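Local coordinates for protein SAM-dependent methyltransferase (Exiguobacterium sibiricum 255-15, PDB 3D2L) that probably transfers methyl groups from S-adenosylmethionine to an acceptor not yet identified, as a member of the Rossmann-like methyltransferases, at residues V24-E29 with R235-A240; S106-Q111 with E204-W209; C218-D223 with D227-T232. All coordinates share one frame; numbering follows the deposited sequence.

All three contacts lie at the end of the seven-stranded methyltransferase sheet where antiparallel strand 235-242 separates strand 131-138 from outermost strand 215-222. Contact 1 seats helix 20-30 on strand 235-242. Contact 2 joins the loop after strand 97-102 to helix 203-212, and contact 3 folds the connection between the last two strands back on strand 215-222. Contacts 1 and 3, centres about 11 Å apart, lie on neighbouring strands, with Phe237 N 2.7 Å from Thr221 O. Contact 2, about 15 Å from both by centres, meets contact 1 where Tyr206 CB lies 3.8 Å from Phe238 CE2. No S-adenosylmethionine is present; the side chain of Val239 lies about 13 Å from a magnesium ion.

Contact 1 of 3, residues V24-E29 with R235-A240; sequences VAWVLE and RIFFVA
In the Rossmann-like methyltransferase fold, helices cover the central sheet, and here Trp26 of helix 20-30 reaches down onto Phe237 and Val239 of strand 235-242, the antiparallel strand beside 131-138. The axes of the short helix and strand segments approach to 10.9 Å, with 28° between their directions, a distance bridged by the indole. With CG anti to the backbone N (chi1 170°), the Trp26 ring extends from the helix toward the strand. Phe237 meets it in a T-shaped (edge-to-face) pair: the phenyl edge is directed at the indole face, the six-membered ring of Trp26 and the Phe237 ring have centroids 4.9 Å apart, and their planes stand at 78°. Phe237 CD2 sits over the centre of the indole face, 3.7 Å from Trp26 CD2, while Phe237 CB closes on Trp26 CZ2 at 3.6 Å. Farther along the strand, Val239 CG2 approaches the same Trp26 CZ2 obliquely at 3.8 Å. The backbone also takes part, because Phe238 O lies at the indole edge, in its plane, 3.7 Å from Trp26 CZ2. The Phe238 side chain points away from the helix and packs on helix 203-212 across the sheet, as well as stacking with Phe135. Trp26 additionally touches Leu134 of strand 131-138, so the indole spans two neighbouring strands. The joint is therefore chiefly apolar and aromatic: the phenyl edge would present weakly positive C-H groups to the electron-rich indole face, and the carbonyl oxygen probably faces a weakly positive indole rim, consistent with a complementary electrostatic pattern within a buried interface.

Contact 2 of 3, residues S106-Q111 with E204-W209; sequences SLNYLQ and EQYITW
Tyr206, on helix 203-212, brings its phenol up to the 3-10 turn 107-109, joining a helix that covers one face of the methyltransferase sheet to the loop between strand 97-102 and helix 113-126. The phenol reaches two adjacent residues of the turn in different ways. Leu107 and Tyr206 run past one another in opposite directions, and the leucine brings one methyl obliquely to the ring, CD2 lying 3.7 Å from Tyr206 CE1. Leu107 has CG anti to its amide nitrogen (chi1 -168°), which sends the branched end toward the helix; the same side chain also packs on Phe135 and Val137 of strand 131-138. Asn108 instead crosses Tyr206 at about a right angle, its amide plane turned 74° from the ring plane. Although the CB of Asn108 does not point directly at the helix, the carboxamide bends closer, leaving Asn108 ND2 3.1 Å from Tyr206 OH. The main polar engagements of this amide lie with other parts of the fold: ND2 donates to Arg199 O, and OD1 accepts from His138 N. Held at both ends, the carboxamide has its flip state fixed, and it ties the turn to strand 131-138 and to the end of strand 189-199. The phenol oxygen also makes a weak hydrogen bond with Thr200 OG1. All three touching residues are buried, and a water completes the junction by joining the phenol to the turn backbone. It lies in the plane of the Tyr206 ring, 2.8 Å from Tyr206 OH, and donates a hydrogen bond to Leu107 O at 3.0 Å.

Contact 3 of 3, residues C218-D223 with D227-T232; sequences CAVTGD and DAPTET
The connection between the last two antiparallel strands of the methyltransferase sheet, 215-222 and 235-242, folds back here so that Asp227, Ala228 and Pro229 lie against Val220, Thr221 and Gly222. One backbone hydrogen bond ties them: Gly222 N donates to Asp227 O at 3.1 Å, with an N-H...O angle of 160°. The same oxygen also has a bent, weaker CA-H...O contact from Thr221 CA at 3.3 Å. A second such contact runs the other way, from Ala228 CA to Val220 O, at 3.6 Å and almost straight (174° at the hydrogen). Pro229 packs its ring along the strand, with CD 3.5 Å from Val220 O and CG 4.2 Å from Val220 CG1. Gly222, buried and lacking a side chain, lets the Pro229 backbone come within 4.0 Å, CA to CA. Past the strand end, Asp223 turns with positive phi (42°) and its carboxylate holds the returning chain, OD2 accepting from Glu234 N and OD1 from Arg235 N.

Contact 1 of 3, residues V24-E29 with R235-A240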
# COMPACT_ATOMS: atom_id res chain seq x y z
N VAL A 24 2.72 10.95 -2.24
CA VAL A 24 2.59 11.99 -1.23
C VAL A 24 2.04 13.26 -1.85
O VAL A 24 1.16 13.90 -1.26
CB VAL A 24 3.95 12.26 -0.52
CG1 VAL A 24 3.85 13.43 0.44
CG2 VAL A 24 4.37 11.02 0.22
N ALA A 25 2.51 13.62 -3.05
CA ALA A 25 2.00 14.83 -3.71
C ALA A 25 0.50 14.70 -3.96
O ALA A 25 -0.24 15.67 -3.84
CB ALA A 25 2.79 15.13 -5.02
N TRP A 26 0.05 13.48 -4.24
CA TRP A 26 -1.38 13.19 -4.46
C TRP A 26 -2.19 13.32 -3.17
O TRP A 26 -3.26 13.92 -3.15
CB TRP A 26 -1.53 11.79 -5.08
CG TRP A 26 -2.94 11.27 -5.13
CD1 TRP A 26 -3.96 11.81 -5.82
CD2 TRP A 26 -3.44 10.10 -4.50
NE1 TRP A 26 -5.09 11.08 -5.62
CE2 TRP A 26 -4.81 10.02 -4.82
CE3 TRP A 26 -2.89 9.12 -3.68
CZ2 TRP A 26 -5.63 8.97 -4.40
CZ3 TRP A 26 -3.71 8.07 -3.24
CH2 TRP A 26 -5.07 8.01 -3.61
N VAL A 27 -1.68 12.77 -2.07
CA VAL A 27 -2.34 12.87 -0.78
C VAL A 27 -2.49 14.38 -0.46
O VAL A 27 -3.55 14.81 -0.02
CB VAL A 27 -1.61 12.08 0.35
CG1 VAL A 27 -2.28 12.32 1.74
CG2 VAL A 27 -1.54 10.53 0.02
N LEU A 28 -1.43 15.16 -0.69
CA LEU A 28 -1.45 16.61 -0.43
C LEU A 28 -2.56 17.35 -1.20
O LEU A 28 -3.05 18.40 -0.74
CB LEU A 28 -0.07 17.19 -0.72
CG LEU A 28 0.96 16.85 0.36
CD1 LEU A 28 2.34 17.16 -0.10
CD2 LEU A 28 0.64 17.61 1.65
N GLU A 29 -2.98 16.81 -2.35
CA GLU A 29 -4.09 17.39 -3.12
C GLU A 29 -5.45 17.10 -2.52
O GLU A 29 -6.41 17.81 -2.84
CB GLU A 29 -4.11 16.83 -4.54
CG GLU A 29 -2.84 17.09 -5.31
CD GLU A 29 -2.88 16.46 -6.72
OE1 GLU A 29 -3.64 15.48 -6.94
OE2 GLU A 29 -2.11 16.96 -7.58
N ARG A 235 -2.48 1.90 -12.75
CA ARG A 235 -2.76 2.10 -11.33
C ARG A 235 -3.95 3.06 -11.20
O ARG A 235 -3.96 4.13 -11.81
CB ARG A 235 -1.51 2.66 -10.65
CG ARG A 235 -1.60 2.79 -9.16
CD ARG A 235 -0.29 3.30 -8.58
NE ARG A 235 0.78 2.32 -8.81
CZ ARG A 235 1.01 1.25 -8.07
NH1 ARG A 235 0.29 1.02 -6.99
NH2 ARG A 235 1.98 0.41 -8.40
N ILE A 236 -4.94 2.65 -10.43
CA ILE A 236 -6.17 3.41 -10.24
C ILE A 236 -6.25 3.99 -8.83
O ILE A 236 -6.08 3.28 -7.85
CB ILE A 236 -7.39 2.57 -10.63
CG1 ILE A 236 -7.17 2.02 -12.04
CG2 ILE A 236 -8.70 3.44 -10.54
CD1 ILE A 236 -8.35 1.41 -12.68
N PHE A 237 -6.48 5.29 -8.75
CA PHE A 237 -6.50 6.01 -7.50
C PHE A 237 -7.92 6.35 -7.14
O PHE A 237 -8.68 6.81 -7.99
CB PHE A 237 -5.65 7.30 -7.62
CG PHE A 237 -4.19 7.04 -7.88
CD1 PHE A 237 -3.77 6.58 -9.11
CD2 PHE A 237 -3.24 7.26 -6.89
CE1 PHE A 237 -2.42 6.31 -9.35
CE2 PHE A 237 -1.89 6.99 -7.13
CZ PHE A 237 -1.50 6.53 -8.37
N PHE A 238 -8.28 6.13 -5.87
CA PHE A 238 -9.64 6.41 -5.37
C PHE A 238 -9.57 7.38 -4.23
O PHE A 238 -8.74 7.23 -3.34
CB PHE A 238 -10.27 5.16 -4.81
CG PHE A 238 -10.59 4.14 -5.83
CD1 PHE A 238 -9.59 3.36 -6.38
CD2 PHE A 238 -11.89 3.96 -6.23
CE1 PHE A 238 -9.89 2.41 -7.36
CE2 PHE A 238 -12.20 3.01 -7.20
CZ PHE A 238 -11.20 2.27 -7.76
N VAL A 239 -10.50 8.34 -4.22
CA VAL A 239 -10.63 9.28 -3.13
C VAL A 239 -12.08 9.15 -2.75
O VAL A 239 -12.97 9.27 -3.61
CB VAL A 239 -10.31 10.76 -3.53
CG1 VAL A 239 -10.44 11.70 -2.29
CG2 VAL A 239 -8.91 10.85 -4.13
N ALA A 240 -12.32 8.88 -1.46
CA ALA A 240 -13.69 8.70 -0.94
C ALA A 240 -13.83 9.47 0.36
O ALA A 240 -12.84 9.70 1.07
CB ALA A 240 -14.02 7.21 -0.74

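Contact 2 of 3, residues S106-Q111 with E204-W209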
# COMPACT_ATOMS: atom_id res chain seq x y z
N SER A 106 -1.27 -1.77 -1.60
CA SER A 106 -1.36 -2.53 -0.37
C SER A 106 -2.74 -3.18 -0.21
O SER A 106 -2.88 -4.28 0.35
CB SER A 106 -1.10 -1.62 0.81
OG SER A 106 -1.03 -2.40 1.97
N LEU A 107 -3.78 -2.48 -0.68
CA LEU A 107 -5.14 -3.01 -0.57
C LEU A 107 -5.28 -4.27 -1.37
O LEU A 107 -6.08 -5.15 -1.03
CB LEU A 107 -6.19 -1.96 -1.03
CG LEU A 107 -7.63 -2.34 -0.66
CD1 LEU A 107 -7.99 -2.13 0.79
CD2 LEU A 107 -8.55 -1.54 -1.58
N ASN A 108 -4.49 -4.39 -2.44
CA ASN A 108 -4.54 -5.59 -3.28
C ASN A 108 -4.06 -6.91 -2.66
O ASN A 108 -4.29 -7.98 -3.23
CB ASN A 108 -3.88 -5.36 -4.66
CG ASN A 108 -4.64 -4.40 -5.53
OD1 ASN A 108 -4.11 -3.35 -5.88
ND2 ASN A 108 -5.90 -4.68 -5.79
N TYR A 109 -3.43 -6.86 -1.49
CA TYR A 109 -3.01 -8.06 -0.80
C TYR A 109 -4.18 -8.78 -0.16
O TYR A 109 -4.07 -9.94 0.16
CB TYR A 109 -1.92 -7.76 0.23
CG TYR A 109 -0.60 -7.42 -0.45
CD1 TYR A 109 0.22 -8.41 -0.99
CD2 TYR A 109 -0.16 -6.12 -0.47
CE1 TYR A 109 1.45 -8.05 -1.63
CE2 TYR A 109 1.02 -5.76 -1.09
CZ TYR A 109 1.82 -6.72 -1.66
OH TYR A 109 2.97 -6.28 -2.26
N LEU A 110 -5.33 -8.11 -0.04
CA LEU A 110 -6.52 -8.75 0.49
C LEU A 110 -6.90 -9.85 -0.43
O LEU A 110 -6.74 -9.72 -1.63
CB LEU A 110 -7.67 -7.76 0.64
CG LEU A 110 -7.34 -6.66 1.68
CD1 LEU A 110 -8.47 -5.61 1.78
CD2 LEU A 110 -7.05 -7.31 3.01
N GLN A 111 -7.46 -10.92 0.11
CA GLN A 111 -7.73 -12.10 -0.70
C GLN A 111 -9.16 -12.32 -1.12
O GLN A 111 -9.39 -12.97 -2.14
CB GLN A 111 -7.20 -13.33 0.04
CG GLN A 111 -5.68 -13.24 0.24
CD GLN A 111 -5.04 -14.55 0.67
OE1 GLN A 111 -5.74 -15.55 0.97
NE2 GLN A 111 -3.71 -14.56 0.74
N GLU A 204 -15.41 -0.16 -10.81
CA GLU A 204 -16.82 -0.12 -10.45
C GLU A 204 -17.16 -1.01 -9.25
O GLU A 204 -18.09 -0.72 -8.53
CB GLU A 204 -17.67 -0.59 -11.63
CG GLU A 204 -17.60 0.32 -12.86
CD GLU A 204 -16.30 0.23 -13.68
OE1 GLU A 204 -15.53 -0.77 -13.60
OE2 GLU A 204 -16.07 1.20 -14.46
N GLN A 205 -16.44 -2.13 -9.09
CA GLN A 205 -16.68 -3.03 -7.96
C GLN A 205 -16.24 -2.35 -6.67
O GLN A 205 -16.94 -2.42 -5.66
CB GLN A 205 -15.91 -4.35 -8.10
CG GLN A 205 -16.12 -5.26 -6.90
CD GLN A 205 -17.57 -5.64 -6.70
OE1 GLN A 205 -18.02 -6.61 -7.28
NE2 GLN A 205 -18.28 -4.91 -5.85
N TYR A 206 -15.08 -1.69 -6.72
CA TYR A 206 -14.61 -0.94 -5.57
C TYR A 206 -15.53 0.24 -5.18
O TYR A 206 -15.71 0.50 -4.01
CB TYR A 206 -13.19 -0.40 -5.78
CG TYR A 206 -12.07 -1.46 -5.68
CD1 TYR A 206 -11.69 -1.98 -4.44
CD2 TYR A 206 -11.35 -1.83 -6.79
CE1 TYR A 206 -10.67 -2.92 -4.33
CE2 TYR A 206 -10.31 -2.73 -6.70
CZ TYR A 206 -9.96 -3.28 -5.47
OH TYR A 206 -8.94 -4.18 -5.39
N ILE A 207 -16.03 0.97 -6.17
CA ILE A 207 -16.98 2.09 -5.97
C ILE A 207 -18.22 1.56 -5.26
O ILE A 207 -18.70 2.16 -4.33
CB ILE A 207 -17.41 2.75 -7.32
CG1 ILE A 207 -16.22 3.51 -7.97
CG2 ILE A 207 -18.61 3.72 -7.12
CD1 ILE A 207 -16.42 3.80 -9.53
N THR A 208 -18.74 0.41 -5.68
CA THR A 208 -19.92 -0.18 -5.03
C THR A 208 -19.70 -0.49 -3.57
O THR A 208 -20.54 -0.21 -2.73
CB THR A 208 -20.36 -1.47 -5.76
OG1 THR A 208 -20.80 -1.10 -7.07
CG2 THR A 208 -21.51 -2.14 -5.03
N TRP A 209 -18.57 -1.12 -3.27
CA TRP A 209 -18.21 -1.45 -1.91
C TRP A 209 -18.02 -0.22 -1.08
O TRP A 209 -18.43 -0.21 0.08
CB TRP A 209 -16.94 -2.32 -1.87
CG TRP A 209 -17.11 -3.74 -2.40
CD1 TRP A 209 -18.24 -4.50 -2.36
CD2 TRP A 209 -16.09 -4.57 -2.96
NE1 TRP A 209 -18.00 -5.74 -2.91
CE2 TRP A 209 -16.68 -5.81 -3.26
CE3 TRP A 209 -14.74 -4.37 -3.26
CZ2 TRP A 209 -15.96 -6.84 -3.86
CZ3 TRP A 209 -14.03 -5.38 -3.82
CH2 TRP A 209 -14.62 -6.61 -4.10
O HOH W 1 -8.48 -5.17 -2.86

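Contact 3 of 3, residues C218-D223 with D227-T232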
# COMPACT_ATOMS: atom_id res chain seq x y z
N CYS A 218 -15.40 10.37 -4.39
CA CYS A 218 -15.12 11.69 -4.88
C CYS A 218 -14.42 11.71 -6.21
O CYS A 218 -14.72 12.55 -7.03
CB CYS A 218 -14.23 12.42 -3.92
SG CYS A 218 -14.94 12.66 -2.29
N ALA A 219 -13.46 10.81 -6.40
CA ALA A 219 -12.67 10.76 -7.61
C ALA A 219 -12.07 9.37 -7.83
O ALA A 219 -11.74 8.67 -6.86
CB ALA A 219 -11.56 11.81 -7.52
N VAL A 220 -12.05 8.95 -9.10
CA VAL A 220 -11.43 7.71 -9.57
C VAL A 220 -10.56 8.15 -10.76
O VAL A 220 -11.09 8.56 -11.81
CB VAL A 220 -12.44 6.66 -10.03
CG1 VAL A 220 -11.69 5.35 -10.43
CG2 VAL A 220 -13.43 6.41 -8.93
N THR A 221 -9.24 8.11 -10.57
CA THR A 221 -8.30 8.59 -11.54
C THR A 221 -7.19 7.57 -11.83
O THR A 221 -6.97 6.63 -11.08
CB THR A 221 -7.72 9.93 -11.07
OG1 THR A 221 -7.03 9.74 -9.83
CG2 THR A 221 -8.83 10.99 -10.87
N GLY A 222 -6.55 7.74 -12.99
CA GLY A 222 -5.51 6.84 -13.42
C GLY A 222 -4.11 7.41 -13.46
O GLY A 222 -3.89 8.60 -13.76
N ASP A 223 -3.17 6.55 -13.08
CA ASP A 223 -1.72 6.78 -13.17
C ASP A 223 -1.20 8.16 -12.76
O ASP A 223 -0.44 8.78 -13.49
CB ASP A 223 -1.30 6.41 -14.59
CG ASP A 223 -1.53 4.93 -14.89
OD1 ASP A 223 -1.31 4.12 -13.98
OD2 ASP A 223 -1.91 4.59 -16.02
N ASP A 227 -7.19 12.79 -14.69
CA ASP A 227 -8.29 12.24 -15.48
C ASP A 227 -8.73 10.84 -15.09
O ASP A 227 -7.97 10.11 -14.46
CB ASP A 227 -7.84 12.23 -16.94
CG ASP A 227 -7.34 13.58 -17.40
OD1 ASP A 227 -8.16 14.54 -17.40
OD2 ASP A 227 -6.14 13.69 -17.73
N ALA A 228 -9.94 10.47 -15.49
CA ALA A 228 -10.45 9.13 -15.29
C ALA A 228 -9.44 8.16 -15.90
O ALA A 228 -8.68 8.53 -16.79
CB ALA A 228 -11.79 8.98 -15.99
N PRO A 229 -9.43 6.90 -15.42
CA PRO A 229 -8.46 5.95 -15.98
C PRO A 229 -8.68 5.60 -17.45
O PRO A 229 -9.82 5.43 -17.87
CB PRO A 229 -8.66 4.68 -15.12
CG PRO A 229 -9.47 5.11 -13.95
CD PRO A 229 -10.28 6.28 -14.38
N THR A 230 -7.59 5.50 -18.22
CA THR A 230 -7.68 5.06 -19.63
C THR A 230 -7.75 3.53 -19.60
O THR A 230 -7.64 2.90 -18.53
CB THR A 230 -6.48 5.56 -20.48
OG1 THR A 230 -5.28 4.90 -20.10
CG2 THR A 230 -6.27 7.06 -20.31
N GLU A 231 -7.97 2.94 -20.76
CA GLU A 231 -8.10 1.49 -20.88
C GLU A 231 -6.75 0.76 -20.70
O GLU A 231 -6.73 -0.45 -20.51
CB GLU A 231 -8.72 1.13 -22.25
N THR A 232 -5.65 1.50 -20.80
CA THR A 232 -4.32 0.96 -20.62
C THR A 232 -3.67 1.50 -19.32
O THR A 232 -2.45 1.40 -19.11
CB THR A 232 -3.42 1.28 -21.81
OG1 THR A 232 -3.23 2.70 -21.90
CG2 THR A 232 -4.02 0.74 -23.09